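Local coordinates for eukaryotic peptide chain release factor GTP-binding subunit (Schizosaccharomyces pombe, PDB 1R5B), which is a translation release factor of the eRF3 type, a GTP-binding protein related to the elongation factors Tu and eEF1A, at residues N271-M276 against E440-M445; G40-N45 against E267-A272. All coordinates share one frame; numbering follows the deposited sequence.

Interaction 1. Residues N271-M276 against E440-M445; sequences NAPFIM and EDYQYM
Ile275 drives its side chain straight down onto the ring of Tyr442, and most of this contact is organised round that approach. CD1 lies 4.0 Å from the centroid of the Tyr442 ring and only 6° off its normal, a CH-pi contact over the middle of the face. The two side chains stand nearly perpendicular: Ile275 CG1 is anti to the carbonyl carbon (chi1 -59°), and the extended chi2 carries CD1 out to the ring. Tyr442 also has its CG anti to the carbonyl carbon, and its phenol points its hydroxyl at the Ala272-Pro273 end of 271-276. There the hydroxyl meets carbon: Tyr442 OH is 3.8 Å from Ala272 CB, which sits near the ring plane at the edge, and 4.0 Å from Pro273 CD. The other branch of Ile275 serves a second partner. CG2 packs 3.9 Å from Met445 SD, the methionine chain bending at chi2 and chi3 so that its CG, SD and CE all border this one methyl, and the isoleucine and the methionine run antiparallel as they pass. No hydrogen bond crosses the interface; Met445 N bonds instead to Tyr442 O, which holds both of Ile275's partners on one short turn. Ile275 begins strand 275-283 of the middle beta domain, beside strand 351-353, while Met445 lies on the short, weakly bonded helix 443-446, just ahead of strand 447-451 in the C-terminal beta domain.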
ATOM      1  N   ASN A 271      -5.455  -0.435  -9.895  1.00 29.16           N
ATOM      2  CA  ASN A 271      -6.571  -0.235 -10.816  1.00 29.78           C
ATOM      3  C   ASN A 271      -7.236   1.116 -10.611  1.00 30.44           C
ATOM      4  O   ASN A 271      -8.170   1.469 -11.326  1.00 30.84           O
ATOM      5  CB  ASN A 271      -7.587  -1.366 -10.653  1.00 29.72           C
ATOM      6  CG  ASN A 271      -7.071  -2.688 -11.221  1.00 30.59           C
ATOM      7  OD1 ASN A 271      -7.064  -3.700 -10.552  1.00 31.42           O
ATOM      8  ND2 ASN A 271      -6.638  -2.666 -12.472  1.00 32.39           N
ATOM      9  N   ALA A 272      -6.750   1.858  -9.620  1.00 30.69           N
ATOM     10  CA  ALA A 272      -7.195   3.204  -9.370  1.00 31.26           C
ATOM     11  C   ALA A 272      -6.608   4.139 -10.424  1.00 31.94           C
ATOM     12  O   ALA A 272      -5.627   3.802 -11.091  1.00 32.23           O
ATOM     13  CB  ALA A 272      -6.729   3.648  -7.983  1.00 31.26           C
ATOM     14  N   PRO A 273      -7.164   5.335 -10.542  1.00 32.51           N
ATOM     15  CA  PRO A 273      -6.582   6.352 -11.441  1.00 32.64           C
ATOM     16  C   PRO A 273      -5.122   6.641 -11.109  1.00 32.57           C
ATOM     17  O   PRO A 273      -4.767   6.677  -9.940  1.00 33.66           O
ATOM     18  CB  PRO A 273      -7.429   7.598 -11.164  1.00 32.58           C
ATOM     19  CG  PRO A 273      -8.715   7.080 -10.559  1.00 33.22           C
ATOM     20  CD  PRO A 273      -8.353   5.827  -9.818  1.00 32.41           C
ATOM     21  N   PHE A 274      -4.296   6.843 -12.124  1.00 32.58           N
ATOM     22  CA  PHE A 274      -2.879   7.164 -11.953  1.00 32.12           C
ATOM     23  C   PHE A 274      -2.721   8.447 -11.130  1.00 32.32           C
ATOM     24  O   PHE A 274      -3.422   9.440 -11.365  1.00 32.66           O
ATOM     25  CB  PHE A 274      -2.234   7.320 -13.340  1.00 32.17           C
ATOM     26  CG  PHE A 274      -0.760   7.686 -13.327  1.00 31.78           C
ATOM     27  CD1 PHE A 274       0.193   6.805 -12.842  1.00 32.38           C
ATOM     28  CD2 PHE A 274      -0.328   8.894 -13.860  1.00 32.62           C
ATOM     29  CE1 PHE A 274       1.560   7.137 -12.852  1.00 31.68           C
ATOM     30  CE2 PHE A 274       1.040   9.226 -13.883  1.00 32.35           C
ATOM     31  CZ  PHE A 274       1.975   8.352 -13.374  1.00 31.06           C
ATOM     32  N   ILE A 275      -1.818   8.401 -10.157  1.00 31.99           N
ATOM     33  CA  ILE A 275      -1.424   9.555  -9.362  1.00 32.02           C
ATOM     34  C   ILE A 275       0.076   9.476  -9.082  1.00 31.66           C
ATOM     35  O   ILE A 275       0.538   8.481  -8.556  1.00 32.14           O
ATOM     36  CB  ILE A 275      -2.169   9.567  -8.027  1.00 32.02           C
ATOM     37  CG1 ILE A 275      -3.694   9.598  -8.261  1.00 32.32           C
ATOM     38  CG2 ILE A 275      -1.692  10.772  -7.186  1.00 32.64           C
ATOM     39  CD1 ILE A 275      -4.533   9.458  -7.006  1.00 33.07           C
ATOM     40  N   MET A 276       0.826  10.517  -9.438  1.00 31.41           N
ATOM     41  CA  MET A 276       2.269  10.592  -9.172  1.00 31.03           C
ATOM     42  C   MET A 276       2.653  12.042  -8.917  1.00 31.49           C
ATOM     43  O   MET A 276       2.774  12.810  -9.863  1.00 31.24           O
ATOM     44  CB  MET A 276       3.114  10.062 -10.345  1.00 30.39           C
ATOM     45  CG  MET A 276       4.624  10.097 -10.051  1.00 28.34           C
ATOM     46  SD  MET A 276       5.746   9.978 -11.438  1.00 22.12           S
ATOM     47  CE  MET A 276       5.868  11.533 -11.876  1.00 24.93           C
ATOM     48  N   GLU A 440      -7.317   8.685   4.174  1.00 32.25           N
ATOM     49  CA  GLU A 440      -8.087   7.446   4.128  1.00 32.20           C
ATOM     50  C   GLU A 440      -8.077   6.793   2.736  1.00 32.18           C
ATOM     51  O   GLU A 440      -8.123   5.563   2.618  1.00 31.93           O
ATOM     52  CB  GLU A 440      -9.535   7.780   4.539  1.00 32.43           C
ATOM     53  CG  GLU A 440     -10.549   6.644   4.431  1.00 33.96           C
ATOM     54  CD  GLU A 440     -11.933   7.002   4.977  1.00 35.67           C
ATOM     55  OE1 GLU A 440     -12.187   8.187   5.323  1.00 35.35           O
ATOM     56  OE2 GLU A 440     -12.783   6.081   5.060  1.00 36.98           O
ATOM     57  N   ASP A 441      -8.034   7.616   1.691  1.00 31.91           N
ATOM     58  CA  ASP A 441      -8.099   7.123   0.310  1.00 32.25           C
ATOM     59  C   ASP A 441      -6.710   6.843  -0.290  1.00 31.91           C
ATOM     60  O   ASP A 441      -6.470   5.765  -0.842  1.00 31.92           O
ATOM     61  CB  ASP A 441      -8.876   8.115  -0.571  1.00 32.31           C
ATOM     62  CG  ASP A 441     -10.354   8.202  -0.201  1.00 33.25           C
ATOM     63  OD1 ASP A 441     -10.832   7.331   0.554  1.00 34.59           O
ATOM     64  OD2 ASP A 441     -11.122   9.107  -0.609  1.00 34.81           O
ATOM     65  N   TYR A 442      -5.819   7.823  -0.175  1.00 31.65           N
ATOM     66  CA  TYR A 442      -4.440   7.730  -0.630  1.00 31.47           C
ATOM     67  C   TYR A 442      -3.544   8.433   0.403  1.00 31.65           C
ATOM     68  O   TYR A 442      -3.407   9.660   0.408  1.00 31.66           O
ATOM     69  CB  TYR A 442      -4.285   8.370  -2.019  1.00 31.70           C
ATOM     70  CG  TYR A 442      -5.283   7.897  -3.055  1.00 31.11           C
ATOM     71  CD1 TYR A 442      -6.481   8.560  -3.246  1.00 31.46           C
ATOM     72  CD2 TYR A 442      -5.020   6.794  -3.850  1.00 30.89           C
ATOM     73  CE1 TYR A 442      -7.404   8.128  -4.187  1.00 31.05           C
ATOM     74  CE2 TYR A 442      -5.935   6.349  -4.782  1.00 31.15           C
ATOM     75  CZ  TYR A 442      -7.118   7.019  -4.949  1.00 31.34           C
ATOM     76  OH  TYR A 442      -8.024   6.566  -5.868  1.00 32.75           O
ATOM     77  N   GLN A 443      -2.938   7.642   1.275  1.00 32.14           N
ATOM     78  CA  GLN A 443      -2.179   8.147   2.421  1.00 32.63           C
ATOM     79  C   GLN A 443      -1.216   9.297   2.114  1.00 33.27           C
ATOM     80  O   GLN A 443      -1.355  10.367   2.700  1.00 34.32           O
ATOM     81  CB  GLN A 443      -1.436   6.997   3.109  1.00 32.47           C
ATOM     82  CG  GLN A 443      -2.368   6.048   3.848  1.00 32.85           C
ATOM     83  CD  GLN A 443      -1.632   5.136   4.817  1.00 34.49           C
ATOM     84  OE1 GLN A 443      -0.470   4.798   4.579  1.00 36.90           O
ATOM     85  NE2 GLN A 443      -2.305   4.726   5.903  1.00 32.10           N
ATOM     86  N   TYR A 444      -0.264   9.098   1.204  1.00 33.61           N
ATOM     87  CA  TYR A 444       0.741  10.122   0.912  1.00 33.95           C
ATOM     88  C   TYR A 444       0.157  11.352   0.225  1.00 33.71           C
ATOM     89  O   TYR A 444       0.820  12.380   0.171  1.00 34.01           O
ATOM     90  CB  TYR A 444       1.914   9.560   0.097  1.00 34.17           C
ATOM     91  CG  TYR A 444       2.782   8.598   0.905  1.00 36.48           C
ATOM     92  CD1 TYR A 444       2.418   7.247   1.057  1.00 38.35           C
ATOM     93  CD2 TYR A 444       3.959   9.029   1.532  1.00 38.56           C
ATOM     94  CE1 TYR A 444       3.199   6.361   1.804  1.00 38.28           C
ATOM     95  CE2 TYR A 444       4.750   8.134   2.294  1.00 38.60           C
ATOM     96  CZ  TYR A 444       4.362   6.812   2.423  1.00 39.53           C
ATOM     97  OH  TYR A 444       5.140   5.935   3.165  1.00 40.65           O
ATOM     98  N   MET A 445      -1.064  11.251  -0.294  1.00 33.31           N
ATOM     99  CA  MET A 445      -1.750  12.406  -0.873  1.00 32.99           C
ATOM    100  C   MET A 445      -2.536  13.217   0.171  1.00 33.59           C
ATOM    101  O   MET A 445      -2.986  14.332  -0.116  1.00 33.44           O
ATOM    102  CB  MET A 445      -2.694  11.975  -2.004  1.00 32.40           C
ATOM    103  CG  MET A 445      -2.013  11.269  -3.183  1.00 29.90           C
ATOM    104  SD  MET A 445      -0.482  11.961  -3.710  1.00 20.84           S
ATOM    105  CE  MET A 445      -1.044  13.370  -4.394  1.00 22.24           C
TER

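Interaction 2. Residues G40-N45 against E267-A272; sequences GKEHVN and ERKVNA
Two long basic side chains leave helix 267-270 for strand 42-50, and each makes its contact differently. Lys269 has its CG anti to the backbone N (chi1 -151°) and runs out extended until a bend at chi3 brings NZ round to the strand. Glu42 comes the opposite way, CG anti to the backbone N (chi1 177°) and the chain straight beyond it, so the two meet tip to tip. Lys269 NZ donates to the syn lone pair of Glu42 OE2 at 2.5 Å, a very short salt bridge; the other oxygen, OE1, pairs with Arg121. Arg268 starts with CG anti to the carbonyl carbon and bends at chi3, which lays its guanidinium against the side chain of Asn45. The amide and guanidinium planes are 27° apart and stacked, and the amide end of Asn45 lies over the centre of the guanidinium. At the edge of the same group, Arg268 NH2 comes within 3.6 Å of His43 O. Its strongest polar partner lies beyond both segments: NH2 forms a salt bridge with Asp146, whose OD2 also accepts from Asn45 N. Asp146 thus ties the arginine and the strand backbone together and probably helps to fix the stack. With Glu42 gripped by Lys269 and Arg121, its carboxylate is probably kept ionised; one ion pair joins helix to strand directly, while Arg268 adds a stack on Asn45 and reaches neighbouring Asp146.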
ATOM      1  N   GLY A  40      -2.682   6.341  10.670  1.00 32.28           N
ATOM      2  CA  GLY A  40      -3.012   4.947  10.927  1.00 31.71           C
ATOM      3  C   GLY A  40      -2.511   4.005   9.840  1.00 31.30           C
ATOM      4  O   GLY A  40      -2.204   4.449   8.719  1.00 31.13           O
ATOM      5  N   LYS A  41      -2.423   2.714  10.181  1.00 30.11           N
ATOM      6  CA  LYS A  41      -2.041   1.655   9.237  1.00 29.85           C
ATOM      7  C   LYS A  41      -2.933   1.565   7.991  1.00 29.99           C
ATOM      8  O   LYS A  41      -4.142   1.768   8.062  1.00 29.89           O
ATOM      9  CB  LYS A  41      -2.049   0.294   9.941  1.00 29.60           C
ATOM     10  CG  LYS A  41      -0.948   0.127  10.973  1.00 28.50           C
ATOM     11  CD  LYS A  41      -1.173  -1.095  11.849  1.00 27.84           C
ATOM     12  CE  LYS A  41      -0.266  -1.079  13.075  1.00 26.51           C
ATOM     13  NZ  LYS A  41       0.700  -2.182  13.060  1.00 24.74           N
ATOM     14  N   GLU A  42      -2.325   1.241   6.852  1.00 30.47           N
ATOM     15  CA  GLU A  42      -3.038   1.154   5.575  1.00 30.68           C
ATOM     16  C   GLU A  42      -3.964  -0.062   5.532  1.00 30.60           C
ATOM     17  O   GLU A  42      -3.528  -1.167   5.780  1.00 30.70           O
ATOM     18  CB  GLU A  42      -2.029   1.086   4.419  1.00 30.96           C
ATOM     19  CG  GLU A  42      -2.636   0.915   3.024  1.00 31.54           C
ATOM     20  CD  GLU A  42      -1.592   0.653   1.938  1.00 33.57           C
ATOM     21  OE1 GLU A  42      -0.409   0.419   2.265  1.00 32.87           O
ATOM     22  OE2 GLU A  42      -1.961   0.677   0.740  1.00 33.40           O
ATOM     23  N   HIS A  43      -5.231   0.147   5.191  1.00 30.61           N
ATOM     24  CA  HIS A  43      -6.186  -0.945   5.080  1.00 31.09           C
ATOM     25  C   HIS A  43      -5.998  -1.650   3.763  1.00 30.99           C
ATOM     26  O   HIS A  43      -5.942  -1.002   2.719  1.00 31.65           O
ATOM     27  CB  HIS A  43      -7.622  -0.447   5.128  1.00 31.17           C
ATOM     28  CG  HIS A  43      -8.053   0.035   6.477  1.00 34.13           C
ATOM     29  ND1 HIS A  43      -7.251   0.817   7.282  1.00 35.90           N
ATOM     30  CD2 HIS A  43      -9.218  -0.132   7.151  1.00 35.96           C
ATOM     31  CE1 HIS A  43      -7.900   1.102   8.395  1.00 36.49           C
ATOM     32  NE2 HIS A  43      -9.093   0.538   8.342  1.00 36.54           N
ATOM     33  N   VAL A  44      -5.956  -2.975   3.827  1.00 30.65           N
ATOM     34  CA  VAL A  44      -5.775  -3.850   2.671  1.00 30.49           C
ATOM     35  C   VAL A  44      -6.763  -5.010   2.758  1.00 29.87           C
ATOM     36  O   VAL A  44      -7.074  -5.474   3.850  1.00 29.55           O
ATOM     37  CB  VAL A  44      -4.338  -4.406   2.656  1.00 30.51           C
ATOM     38  CG1 VAL A  44      -4.105  -5.295   1.472  1.00 30.92           C
ATOM     39  CG2 VAL A  44      -3.355  -3.258   2.643  1.00 31.61           C
ATOM     40  N   ASN A  45      -7.277  -5.449   1.613  1.00 29.42           N
ATOM     41  CA  ASN A  45      -8.157  -6.610   1.535  1.00 29.31           C
ATOM     42  C   ASN A  45      -7.386  -7.787   0.985  1.00 29.56           C
ATOM     43  O   ASN A  45      -6.730  -7.681  -0.060  1.00 29.50           O
ATOM     44  CB  ASN A  45      -9.338  -6.338   0.601  1.00 29.43           C
ATOM     45  CG  ASN A  45     -10.332  -5.334   1.171  1.00 28.54           C
ATOM     46  OD1 ASN A  45     -11.082  -4.713   0.426  1.00 29.76           O
ATOM     47  ND2 ASN A  45     -10.349  -5.184   2.478  1.00 26.27           N
ATOM     48  N   GLU A 267      -4.204  -4.708  -5.838  1.00 26.15           N
ATOM     49  CA  GLU A 267      -5.089  -4.554  -7.001  1.00 26.66           C
ATOM     50  C   GLU A 267      -5.966  -3.311  -7.020  1.00 25.96           C
ATOM     51  O   GLU A 267      -6.067  -2.693  -8.051  1.00 25.18           O
ATOM     52  CB  GLU A 267      -5.995  -5.759  -7.187  1.00 26.94           C
ATOM     53  CG  GLU A 267      -5.284  -7.072  -7.447  1.00 30.10           C
ATOM     54  CD  GLU A 267      -4.435  -7.083  -8.716  1.00 32.61           C
ATOM     55  OE1 GLU A 267      -4.646  -6.258  -9.631  1.00 34.01           O
ATOM     56  OE2 GLU A 267      -3.547  -7.954  -8.771  1.00 37.69           O
ATOM     57  N   ARG A 268      -6.613  -2.949  -5.912  1.00 25.60           N
ATOM     58  CA  ARG A 268      -7.456  -1.757  -5.921  1.00 26.01           C
ATOM     59  C   ARG A 268      -6.643  -0.511  -6.256  1.00 26.41           C
ATOM     60  O   ARG A 268      -7.098   0.340  -7.016  1.00 25.75           O
ATOM     61  CB  ARG A 268      -8.184  -1.552  -4.589  1.00 26.11           C
ATOM     62  CG  ARG A 268      -9.257  -2.603  -4.309  1.00 26.97           C
ATOM     63  CD  ARG A 268     -10.007  -2.426  -2.999  1.00 27.13           C
ATOM     64  NE  ARG A 268      -9.103  -2.384  -1.849  1.00 27.14           N
ATOM     65  CZ  ARG A 268      -9.419  -1.890  -0.661  1.00 25.67           C
ATOM     66  NH1 ARG A 268     -10.622  -1.398  -0.432  1.00 26.56           N
ATOM     67  NH2 ARG A 268      -8.518  -1.886   0.311  1.00 25.81           N
ATOM     68  N   LYS A 269      -5.448  -0.421  -5.675  1.00 27.26           N
ATOM     69  CA  LYS A 269      -4.540   0.718  -5.871  1.00 27.94           C
ATOM     70  C   LYS A 269      -3.971   0.714  -7.299  1.00 28.07           C
ATOM     71  O   LYS A 269      -3.869   1.760  -7.914  1.00 27.96           O
ATOM     72  CB  LYS A 269      -3.392   0.664  -4.855  1.00 28.18           C
ATOM     73  CG  LYS A 269      -2.803   1.979  -4.458  1.00 29.83           C
ATOM     74  CD  LYS A 269      -1.559   1.801  -3.564  1.00 31.42           C
ATOM     75  CE  LYS A 269      -1.894   1.573  -2.098  1.00 30.95           C
ATOM     76  NZ  LYS A 269      -0.690   1.052  -1.331  1.00 30.53           N
ATOM     77  N   VAL A 270      -3.627  -0.461  -7.814  1.00 27.79           N
ATOM     78  CA  VAL A 270      -3.133  -0.587  -9.190  1.00 28.17           C
ATOM     79  C   VAL A 270      -4.194  -0.153 -10.210  1.00 28.52           C
ATOM     80  O   VAL A 270      -3.871   0.428 -11.251  1.00 27.97           O
ATOM     81  CB  VAL A 270      -2.712  -2.049  -9.514  1.00 28.05           C
ATOM     82  CG1 VAL A 270      -2.412  -2.241 -11.026  1.00 28.34           C
ATOM     83  CG2 VAL A 270      -1.502  -2.463  -8.682  1.00 28.00           C
ATOM     84  N   ASN A 271      -5.455  -0.435  -9.895  1.00 29.16           N
ATOM     85  CA  ASN A 271      -6.571  -0.235 -10.816  1.00 29.78           C
ATOM     86  C   ASN A 271      -7.236   1.116 -10.611  1.00 30.44           C
ATOM     87  O   ASN A 271      -8.170   1.469 -11.326  1.00 30.84           O
ATOM     88  CB  ASN A 271      -7.587  -1.366 -10.653  1.00 29.72           C
ATOM     89  CG  ASN A 271      -7.071  -2.688 -11.221  1.00 30.59           C
ATOM     90  OD1 ASN A 271      -7.064  -3.700 -10.552  1.00 31.42           O
ATOM     91  ND2 ASN A 271      -6.638  -2.666 -12.472  1.00 32.39           N
ATOM     92  N   ALA A 272      -6.750   1.858  -9.620  1.00 30.69           N
ATOM     93  CA  ALA A 272      -7.195   3.204  -9.370  1.00 31.26           C
ATOM     94  C   ALA A 272      -6.608   4.139 -10.424  1.00 31.94           C
ATOM     95  O   ALA A 272      -5.627   3.802 -11.091  1.00 32.23           O
ATOM     96  CB  ALA A 272      -6.729   3.648  -7.983  1.00 31.26           C
TER

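In the fold
The centres of interactions 1 and 2 lie about 9 Å apart, and both draw on the same connection: helix 267-270 supplies interaction 2, Asn271 and Ala272 are common to 267-272 and 271-276, and strand 275-283 follows to supply interaction 1. Along the chain the order is 40-45, 267-272, 271-276 and 440-445. Strand 42-50 lies within the mixed sheet of the GTP-binding domain, strand 275-283 in the middle beta domain, and 440-445 in the C-terminal one. Gln443 NE2 closes the circuit with a weak hydrogen bond to Gly40 O. The link between the first two domains thus touches strand 42-50 before Ala272 and the C-terminal domain from Ala272 onward, consistent with a junction of all three.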